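PDB 6HBD: ABC transporter periplasmic-binding protein YtfQ from Mycobacterium smegmatis, which binds beta-D-galactofuranose and serves as the solute-binding component of an ABC transporter for L-arabinofuranose. Local coordinates for residues I77-V82 / I99-T104; P81-G86 / E152-A157; P145-Q150 / Q205-F210. All coordinates share one frame; numbering follows the deposited sequence.

The chain has the two-lobed architecture of a periplasmic sugar-binding protein, with galactofuranose held between the lobes. Interaction 1 lies in the sheet of one lobe and interaction 3 in the sheet of the other, with centres about 36 Å apart on opposite sides of the chain's centre. Interaction 2 lies between them, its centre about 15 Å from that of interaction 1 and 25 Å from that of interaction 3. Along the chain interaction 1 closes before interaction 3 opens, while interactions 2 and 3 alternate (81-86, 145-150, 152-157, 205-210). Loops leaving the parallel strands of two separate mixed sheets thus meet near the sugar and join the lobes.

Interaction 1. Residues I77-V82 / I99-T104; sequences IAFSPV and IPVILT
Strands 76-79 and 101-104 are the parallel strands of a beta-alpha-beta crossover whose connecting helix is 88-97; Ile77 pairs with Val101, Ala78 with Ile102 and Phe79 with Leu103. Ile77 N gives its hydrogen to Pro100 O over 3.0 Å, a nearly straight bond at 173°, and Ile77 O accepts from Ile102 N. One step on, Phe79 N reaches Ile102 O at 3.3 Å, while Phe79 O receives Thr104 N. Pro100 has no N-H to give and serves this pairing through its carbonyl. The face bearing Ile77, Phe79, Val101 and Leu103 is apolar, and helix 59-72 packs on its Ile77 and Phe79. Phe79 CG sits between the backbone N and the carbonyl carbon (chi1 71°), a torsion that brings ring atom CE1 to 3.7 Å from Leu103 CD1. Val101 CG1 meets the same ring at its edge, near the ring plane. Just before the second strand, Ile99 CG2 lies 3.7 Å from Ile77 CG1. On the face of Ala78 and Ile102, the small Ala78 lets helix 266-277 approach, touching its Leu269. Where the first strand ends the chain becomes polar: Ser80 OG hydrogen-bonds Asp105 OD1, a residue of the galactofuranose pocket. Pro81 then lays its ring across Leu103 at about a right angle, CG 3.9 Å from Leu103 CG.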
loop_
_atom_site.group_PDB
_atom_site.type_symbol
_atom_site.label_atom_id
_atom_site.label_comp_id
_atom_site.label_asym_id
_atom_site.label_seq_id
_atom_site.Cartn_x
_atom_site.Cartn_y
_atom_site.Cartn_z
ATOM N N ILE A 77 -5.152 -4.353 -20.163
ATOM C CA ILE A 77 -5.687 -3.456 -19.122
ATOM C C ILE A 77 -5.048 -3.823 -17.780
ATOM O O ILE A 77 -4.785 -4.995 -17.501
ATOM C CB ILE A 77 -7.250 -3.470 -19.042
ATOM C CG1 ILE A 77 -7.845 -2.765 -20.277
ATOM C CG2 ILE A 77 -7.755 -2.790 -17.752
ATOM C CD1 ILE A 77 -9.341 -3.006 -20.548
ATOM N N ALA A 78 -4.782 -2.810 -16.962
ATOM C CA ALA A 78 -4.243 -3.006 -15.630
ATOM C C ALA A 78 -4.838 -1.958 -14.731
ATOM O O ALA A 78 -5.197 -0.880 -15.203
ATOM C CB ALA A 78 -2.732 -2.901 -15.653
ATOM N N PHE A 79 -5.023 -2.295 -13.454
ATOM C CA PHE A 79 -5.601 -1.368 -12.487
ATOM C C PHE A 79 -5.256 -1.801 -11.080
ATOM O O PHE A 79 -4.711 -2.889 -10.882
ATOM C CB PHE A 79 -7.134 -1.263 -12.670
ATOM C CG PHE A 79 -7.950 -2.471 -12.268
ATOM C CD1 PHE A 79 -7.969 -3.612 -13.057
ATOM C CD2 PHE A 79 -8.730 -2.452 -11.121
ATOM C CE1 PHE A 79 -8.689 -4.735 -12.666
ATOM C CE2 PHE A 79 -9.454 -3.577 -10.732
ATOM C CZ PHE A 79 -9.431 -4.709 -11.511
ATOM N N SER A 80 -5.572 -0.943 -10.107
ATOM C CA SER A 80 -5.352 -1.214 -8.697
ATOM C C SER A 80 -6.738 -1.303 -8.051
ATOM O O SER A 80 -7.331 -0.264 -7.764
ATOM C CB SER A 80 -4.517 -0.113 -8.070
ATOM O OG SER A 80 -4.643 -0.127 -6.662
ATOM N N PRO A 81 -7.304 -2.525 -7.874
ATOM C CA PRO A 81 -8.653 -2.635 -7.285
ATOM C C PRO A 81 -8.810 -1.911 -5.945
ATOM O O PRO A 81 -8.366 -2.419 -4.910
ATOM C CB PRO A 81 -8.891 -4.152 -7.168
ATOM C CG PRO A 81 -7.772 -4.808 -7.821
ATOM C CD PRO A 81 -6.716 -3.844 -8.177
ATOM N N VAL A 82 -9.417 -0.706 -5.976
ATOM C CA VAL A 82 -9.624 0.109 -4.772
ATOM C C VAL A 82 -10.091 -0.740 -3.570
ATOM O O VAL A 82 -9.496 -0.641 -2.485
ATOM C CB VAL A 82 -10.527 1.350 -5.010
ATOM C CG1 VAL A 82 -11.897 0.982 -5.562
ATOM C CG2 VAL A 82 -10.669 2.173 -3.734
ATOM N N ILE A 99 -9.233 -8.901 -23.734
ATOM C CA ILE A 99 -8.180 -7.991 -23.274
ATOM C C ILE A 99 -7.600 -8.570 -21.965
ATOM O O ILE A 99 -8.344 -8.641 -20.984
ATOM C CB ILE A 99 -8.756 -6.573 -23.045
ATOM C CG1 ILE A 99 -9.440 -6.057 -24.335
ATOM C CG2 ILE A 99 -7.648 -5.633 -22.577
ATOM C CD1 ILE A 99 -9.864 -4.536 -24.378
ATOM N N PRO A 100 -6.312 -9.001 -21.895
ATOM C CA PRO A 100 -5.792 -9.542 -20.621
ATOM C C PRO A 100 -5.788 -8.511 -19.480
ATOM O O PRO A 100 -5.746 -7.303 -19.754
ATOM C CB PRO A 100 -4.375 -9.974 -20.981
ATOM C CG PRO A 100 -4.353 -10.116 -22.462
ATOM C CD PRO A 100 -5.276 -9.045 -22.944
ATOM N N VAL A 101 -5.817 -8.983 -18.206
ATOM C CA VAL A 101 -5.863 -8.093 -17.054
ATOM C C VAL A 101 -4.695 -8.356 -16.111
ATOM O O VAL A 101 -4.384 -9.514 -15.851
ATOM C CB VAL A 101 -7.228 -8.215 -16.335
ATOM C CG1 VAL A 101 -7.300 -7.311 -15.110
ATOM C CG2 VAL A 101 -8.376 -7.910 -17.293
ATOM N N ILE A 102 -4.056 -7.273 -15.589
ATOM C CA ILE A 102 -2.970 -7.356 -14.594
ATOM C C ILE A 102 -3.409 -6.512 -13.395
ATOM O O ILE A 102 -3.820 -5.362 -13.562
ATOM C CB ILE A 102 -1.555 -6.917 -15.106
ATOM C CG1 ILE A 102 -1.125 -7.719 -16.355
ATOM C CG2 ILE A 102 -0.510 -7.054 -13.977
ATOM C CD1 ILE A 102 0.103 -7.148 -17.122
ATOM N N LEU A 103 -3.316 -7.094 -12.191
ATOM C CA LEU A 103 -3.682 -6.419 -10.945
ATOM C C LEU A 103 -2.402 -5.910 -10.313
ATOM O O LEU A 103 -1.428 -6.663 -10.262
ATOM C CB LEU A 103 -4.421 -7.390 -10.004
ATOM C CG LEU A 103 -5.962 -7.437 -10.147
ATOM C CD1 LEU A 103 -6.420 -7.472 -11.614
ATOM C CD2 LEU A 103 -6.527 -8.599 -9.362
ATOM N N THR A 104 -2.362 -4.609 -9.922
ATOM C CA THR A 104 -1.170 -4.001 -9.323
ATOM C C THR A 104 -1.499 -3.422 -7.926
ATOM O O THR A 104 -2.509 -2.737 -7.754
ATOM C CB THR A 104 -0.466 -2.984 -10.279
ATOM O OG1 THR A 104 -0.880 -1.645 -10.027
ATOM C CG2 THR A 104 -0.630 -3.316 -11.732
#

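Interaction 2. Residues P81-G86 / E152-A157; sequences PVVRTG and EGTTGA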
loop_
_atom_site.group_PDB
_atom_site.type_symbol
_atom_site.label_atom_id
_atom_site.label_comp_id
_atom_site.label_asym_id
_atom_site.label_seq_id
_atom_site.Cartn_x
_atom_site.Cartn_y
_atom_site.Cartn_z
ATOM N N PRO A 81 -7.304 -2.525 -7.874
ATOM C CA PRO A 81 -8.653 -2.635 -7.285
ATOM C C PRO A 81 -8.810 -1.911 -5.945
ATOM O O PRO A 81 -8.366 -2.419 -4.910
ATOM C CB PRO A 81 -8.891 -4.152 -7.168
ATOM C CG PRO A 81 -7.772 -4.808 -7.821
ATOM C CD PRO A 81 -6.716 -3.844 -8.177
ATOM N N VAL A 82 -9.417 -0.706 -5.976
ATOM C CA VAL A 82 -9.624 0.109 -4.772
ATOM C C VAL A 82 -10.091 -0.740 -3.570
ATOM O O VAL A 82 -9.496 -0.641 -2.485
ATOM C CB VAL A 82 -10.527 1.350 -5.010
ATOM C CG1 VAL A 82 -11.897 0.982 -5.562
ATOM C CG2 VAL A 82 -10.669 2.173 -3.734
ATOM N N VAL A 83 -11.125 -1.596 -3.791
ATOM C CA VAL A 83 -11.666 -2.545 -2.803
ATOM C C VAL A 83 -11.752 -3.927 -3.452
ATOM O O VAL A 83 -11.801 -4.038 -4.683
ATOM C CB VAL A 83 -13.003 -2.110 -2.149
ATOM C CG1 VAL A 83 -12.818 -0.866 -1.284
ATOM C CG2 VAL A 83 -14.090 -1.889 -3.189
ATOM N N ARG A 84 -11.660 -4.973 -2.625
ATOM C CA ARG A 84 -11.625 -6.351 -3.107
ATOM C C ARG A 84 -12.820 -6.782 -3.981
ATOM O O ARG A 84 -12.646 -7.580 -4.900
ATOM C CB ARG A 84 -11.528 -7.330 -1.926
ATOM C CG ARG A 84 -10.214 -7.304 -1.161
ATOM C CD ARG A 84 -9.450 -8.605 -1.275
ATOM N NE ARG A 84 -8.622 -8.894 -0.104
ATOM C CZ ARG A 84 -9.075 -9.319 1.080
ATOM N NH1 ARG A 84 -10.380 -9.471 1.289
ATOM N NH2 ARG A 84 -8.221 -9.578 2.071
ATOM N N THR A 85 -14.018 -6.267 -3.687
ATOM C CA THR A 85 -15.303 -6.685 -4.271
ATOM C C THR A 85 -15.989 -5.721 -5.295
ATOM O O THR A 85 -15.821 -4.504 -5.224
ATOM C CB THR A 85 -16.221 -6.863 -3.068
ATOM O OG1 THR A 85 -16.405 -5.556 -2.499
ATOM C CG2 THR A 85 -15.620 -7.823 -2.005
ATOM N N GLY A 86 -16.775 -6.294 -6.205
ATOM C CA GLY A 86 -17.582 -5.566 -7.191
ATOM C C GLY A 86 -17.041 -5.477 -8.607
ATOM O O GLY A 86 -17.456 -4.583 -9.353
ATOM N N GLU A 152 -6.654 2.507 10.320
ATOM C CA GLU A 152 -6.956 1.549 9.268
ATOM C C GLU A 152 -7.070 2.235 7.905
ATOM O O GLU A 152 -7.573 3.350 7.813
ATOM C CB GLU A 152 -8.262 0.789 9.573
ATOM C CG GLU A 152 -8.242 -0.038 10.845
ATOM C CD GLU A 152 -9.585 -0.657 11.180
ATOM O OE1 GLU A 152 -10.618 0.037 11.022
ATOM O OE2 GLU A 152 -9.608 -1.830 11.618
ATOM N N GLY A 153 -6.607 1.562 6.854
ATOM C CA GLY A 153 -6.717 2.096 5.508
ATOM C C GLY A 153 -8.134 2.002 4.996
ATOM O O GLY A 153 -9.005 1.478 5.700
ATOM N N THR A 154 -8.357 2.456 3.747
ATOM C CA THR A 154 -9.660 2.417 3.081
ATOM C C THR A 154 -10.402 1.108 3.376
ATOM O O THR A 154 -9.839 0.024 3.197
ATOM C CB THR A 154 -9.491 2.630 1.569
ATOM O OG1 THR A 154 -9.110 3.988 1.349
ATOM C CG2 THR A 154 -10.762 2.313 0.768
ATOM N N THR A 155 -11.660 1.228 3.851
ATOM C CA THR A 155 -12.538 0.100 4.170
ATOM C C THR A 155 -12.751 -0.748 2.912
ATOM O O THR A 155 -13.315 -0.241 1.934
ATOM C CB THR A 155 -13.873 0.656 4.732
ATOM O OG1 THR A 155 -13.645 1.126 6.067
ATOM C CG2 THR A 155 -15.012 -0.372 4.711
ATOM N N GLY A 156 -12.277 -1.997 2.937
ATOM C CA GLY A 156 -12.442 -2.919 1.812
ATOM C C GLY A 156 -11.224 -3.152 0.946
ATOM O O GLY A 156 -11.222 -4.076 0.127
ATOM N N ALA A 157 -10.182 -2.312 1.105
ATOM C CA ALA A 157 -8.931 -2.428 0.353
ATOM C C ALA A 157 -8.102 -3.613 0.901
ATOM O O ALA A 157 -7.984 -3.795 2.131
ATOM C CB ALA A 157 -8.135 -1.130 0.444
#
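Val83 and Arg84 meet Gly156 where loops of the two lobes come together beside the sugar cleft; the second loop folds into a type II beta turn, Thr154 to Ala157, closed by Ala157 N on Thr154 O. One classical hydrogen bond crosses the contact: Arg84 N donates to Gly156 O at 2.9 Å, from 31° out of the carbonyl plane. Weaker CA-H...O contacts flank it, with Val83 CA 3.3 Å from the same Gly156 O and Ala157 CA near Val82 O. Glycine suits the third position of this turn, where phi is positive (104°), and its bare CA lets Val83 pack close to the turn. Among the van der Waals contacts, Val83 CG1 lies 3.3 Å from Thr155 O and 4.3 Å from Thr154 CG2. Ala157, the N-cap of helix 158-171, is compact enough to set its CB 3.3 Å from Val82 O. Charge interactions add a further link: Arg84 NH2 forms a salt bridge with Asp162, and its NE hydrogen-bonds Asp158, both aspartates being zinc ligands. The aliphatic base of that arginine passes beside the turn, Arg84 CG 3.6 Å from Gly156 O.

Interaction 3. Residues P145-Q150 / Q205-F210; sequences PVNIVQ and QIDVVF
Asp207 OD1 is gripped by two donors: Asn147 N across the contact and Gln205 NE2 from its own segment. They tie down the start of the pairing between strands 146-152 and 208-211, adjacent parallel strands in the mixed sheet of one lobe of this periplasmic binding protein fold. The Asn147 N bond to Asp207 OD1 measures 3.0 Å and is almost straight (178°), though it meets the oxygen from above the carboxylate plane; Gln205 NE2 uses the syn lone pair. The same NE2 also donates to Pro145 O at 3.3 Å, so the extended Gln205 chain carries its amide to a bridge between backbone and carboxylate. Aspartate suits this place because its short side chain, just before strand 208-211 begins, offers an acceptor to the N-H of Asn147 in the neighbouring strand.

Asn147 O is shared as well, taking Asp207 N at 2.9 Å on a lone pair and Val208 N at 3.2 Å; the turned backbone of Asp207 directs both N-H groups at one carbonyl. Regular bonds follow, Val149 N to Val208 O and Phe210 N to Val149 O. Beta-branched Ile148, Val149, Val208 and Val209 make up most of the paired residues, a type that suits extended backbone. Ile148 and Val208 lie side by side with their CG1 atoms 3.5 Å apart, and Phe167 of helix 158-171 packs on Ile148. On the other face Val149 CG2 touches CG2 of Ile206, in the loop before strand 208-211, at 3.4 Å. At the far end Gln150 and Phe210 point the same way. Phe210 stacks on Phe167, while Gln150 OE1 has a weak hydrogen bond to Gln212. The Gln150 amide stands at 90° to the Phe210 ring and meets its edge, NE2 lying 3.6 Å from CD2.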
loop_
_atom_site.group_PDB
_atom_site.type_symbol
_atom_site.label_atom_id
_atom_site.label_comp_id
_atom_site.label_asym_id
_atom_site.label_seq_id
_atom_site.Cartn_x
_atom_site.Cartn_y
_atom_site.Cartn_z
ATOM N N PRO A 145 0.050 -2.863 31.071
ATOM C CA PRO A 145 -0.469 -2.907 29.697
ATOM C C PRO A 145 0.065 -1.756 28.833
ATOM O O PRO A 145 0.443 -0.696 29.359
ATOM C CB PRO A 145 -1.996 -2.870 29.883
ATOM C CG PRO A 145 -2.209 -2.205 31.172
ATOM C CD PRO A 145 -0.996 -2.466 32.032
ATOM N N VAL A 146 0.130 -2.012 27.500
ATOM C CA VAL A 146 0.623 -1.097 26.470
ATOM C C VAL A 146 -0.539 -0.884 25.490
ATOM O O VAL A 146 -1.058 -1.840 24.896
ATOM C CB VAL A 146 1.888 -1.687 25.791
ATOM C CG1 VAL A 146 2.488 -0.715 24.779
ATOM C CG2 VAL A 146 2.930 -2.072 26.836
ATOM N N ASN A 147 -0.950 0.366 25.359
ATOM C CA ASN A 147 -2.118 0.746 24.587
ATOM C C ASN A 147 -1.800 1.049 23.159
ATOM O O ASN A 147 -1.104 2.024 22.889
ATOM C CB ASN A 147 -2.818 1.941 25.245
ATOM C CG ASN A 147 -3.662 1.556 26.434
ATOM O OD1 ASN A 147 -4.835 1.919 26.507
ATOM N ND2 ASN A 147 -3.102 0.846 27.417
ATOM N N ILE A 148 -2.351 0.247 22.239
ATOM C CA ILE A 148 -2.125 0.414 20.812
ATOM C C ILE A 148 -3.368 1.016 20.195
ATOM O O ILE A 148 -4.477 0.598 20.472
ATOM C CB ILE A 148 -1.676 -0.918 20.097
ATOM C CG1 ILE A 148 -0.310 -1.416 20.631
ATOM C CG2 ILE A 148 -1.587 -0.728 18.584
ATOM C CD1 ILE A 148 -0.186 -2.770 20.663
ATOM N N VAL A 149 -3.156 1.971 19.321
ATOM C CA VAL A 149 -4.184 2.645 18.543
ATOM C C VAL A 149 -3.875 2.220 17.102
ATOM O O VAL A 149 -2.717 1.920 16.827
ATOM C CB VAL A 149 -4.017 4.151 18.772
ATOM C CG1 VAL A 149 -5.077 4.942 18.045
ATOM C CG2 VAL A 149 -4.049 4.449 20.257
ATOM N N GLN A 150 -4.880 2.131 16.212
ATOM C CA GLN A 150 -4.672 1.639 14.845
ATOM C C GLN A 150 -5.413 2.470 13.801
ATOM O O GLN A 150 -6.645 2.556 13.834
ATOM C CB GLN A 150 -5.075 0.144 14.749
ATOM C CG GLN A 150 -4.974 -0.484 13.319
ATOM C CD GLN A 150 -4.910 -2.016 13.199
ATOM O OE1 GLN A 150 -5.328 -2.566 12.185
ATOM N NE2 GLN A 150 -4.324 -2.768 14.140
ATOM N N GLN A 205 -4.640 6.904 27.927
ATOM C CA GLN A 205 -3.320 6.281 27.828
ATOM C C GLN A 205 -3.139 5.682 26.428
ATOM O O GLN A 205 -3.803 4.703 26.113
ATOM C CB GLN A 205 -3.169 5.181 28.903
ATOM C CG GLN A 205 -1.769 4.540 28.993
ATOM C CD GLN A 205 -1.792 3.117 29.522
ATOM O OE1 GLN A 205 -2.745 2.678 30.181
ATOM N NE2 GLN A 205 -0.737 2.352 29.252
ATOM N N ILE A 206 -2.257 6.287 25.600
ATOM C CA ILE A 206 -1.894 5.834 24.251
ATOM C C ILE A 206 -0.355 5.625 24.236
ATOM O O ILE A 206 0.401 6.601 24.291
ATOM C CB ILE A 206 -2.357 6.843 23.158
ATOM C CG1 ILE A 206 -3.895 6.915 23.075
ATOM C CG2 ILE A 206 -1.745 6.461 21.806
ATOM C CD1 ILE A 206 -4.460 8.011 22.157
ATOM N N ASP A 207 0.103 4.362 24.164
ATOM C CA ASP A 207 1.545 4.066 24.150
ATOM C C ASP A 207 2.143 4.126 22.752
ATOM O O ASP A 207 3.257 4.637 22.567
ATOM C CB ASP A 207 1.834 2.681 24.744
ATOM C CG ASP A 207 1.728 2.655 26.247
ATOM O OD1 ASP A 207 0.589 2.591 26.753
ATOM O OD2 ASP A 207 2.792 2.688 26.921
ATOM N N VAL A 208 1.409 3.568 21.779
ATOM C CA VAL A 208 1.855 3.426 20.403
ATOM C C VAL A 208 0.662 3.480 19.434
ATOM O O VAL A 208 -0.440 3.075 19.785
ATOM C CB VAL A 208 2.683 2.105 20.296
ATOM C CG1 VAL A 208 2.141 1.022 21.223
ATOM C CG2 VAL A 208 2.805 1.582 18.851
ATOM N N VAL A 209 0.900 3.992 18.218
ATOM C CA VAL A 209 -0.076 4.049 17.133
ATOM C C VAL A 209 0.516 3.237 15.961
ATOM O O VAL A 209 1.713 3.305 15.698
ATOM C CB VAL A 209 -0.537 5.496 16.743
ATOM C CG1 VAL A 209 0.369 6.558 17.325
ATOM C CG2 VAL A 209 -0.748 5.698 15.234
ATOM N N PHE A 210 -0.319 2.432 15.310
ATOM C CA PHE A 210 0.072 1.636 14.176
ATOM C C PHE A 210 -0.710 2.167 13.010
ATOM O O PHE A 210 -1.918 1.911 12.897
ATOM C CB PHE A 210 -0.197 0.138 14.390
ATOM C CG PHE A 210 -0.173 -0.684 13.116
ATOM C CD1 PHE A 210 0.947 -0.695 12.295
ATOM C CD2 PHE A 210 -1.299 -1.377 12.696
ATOM C CE1 PHE A 210 0.949 -1.413 11.100
ATOM C CE2 PHE A 210 -1.297 -2.085 11.496
ATOM C CZ PHE A 210 -0.173 -2.098 10.709
#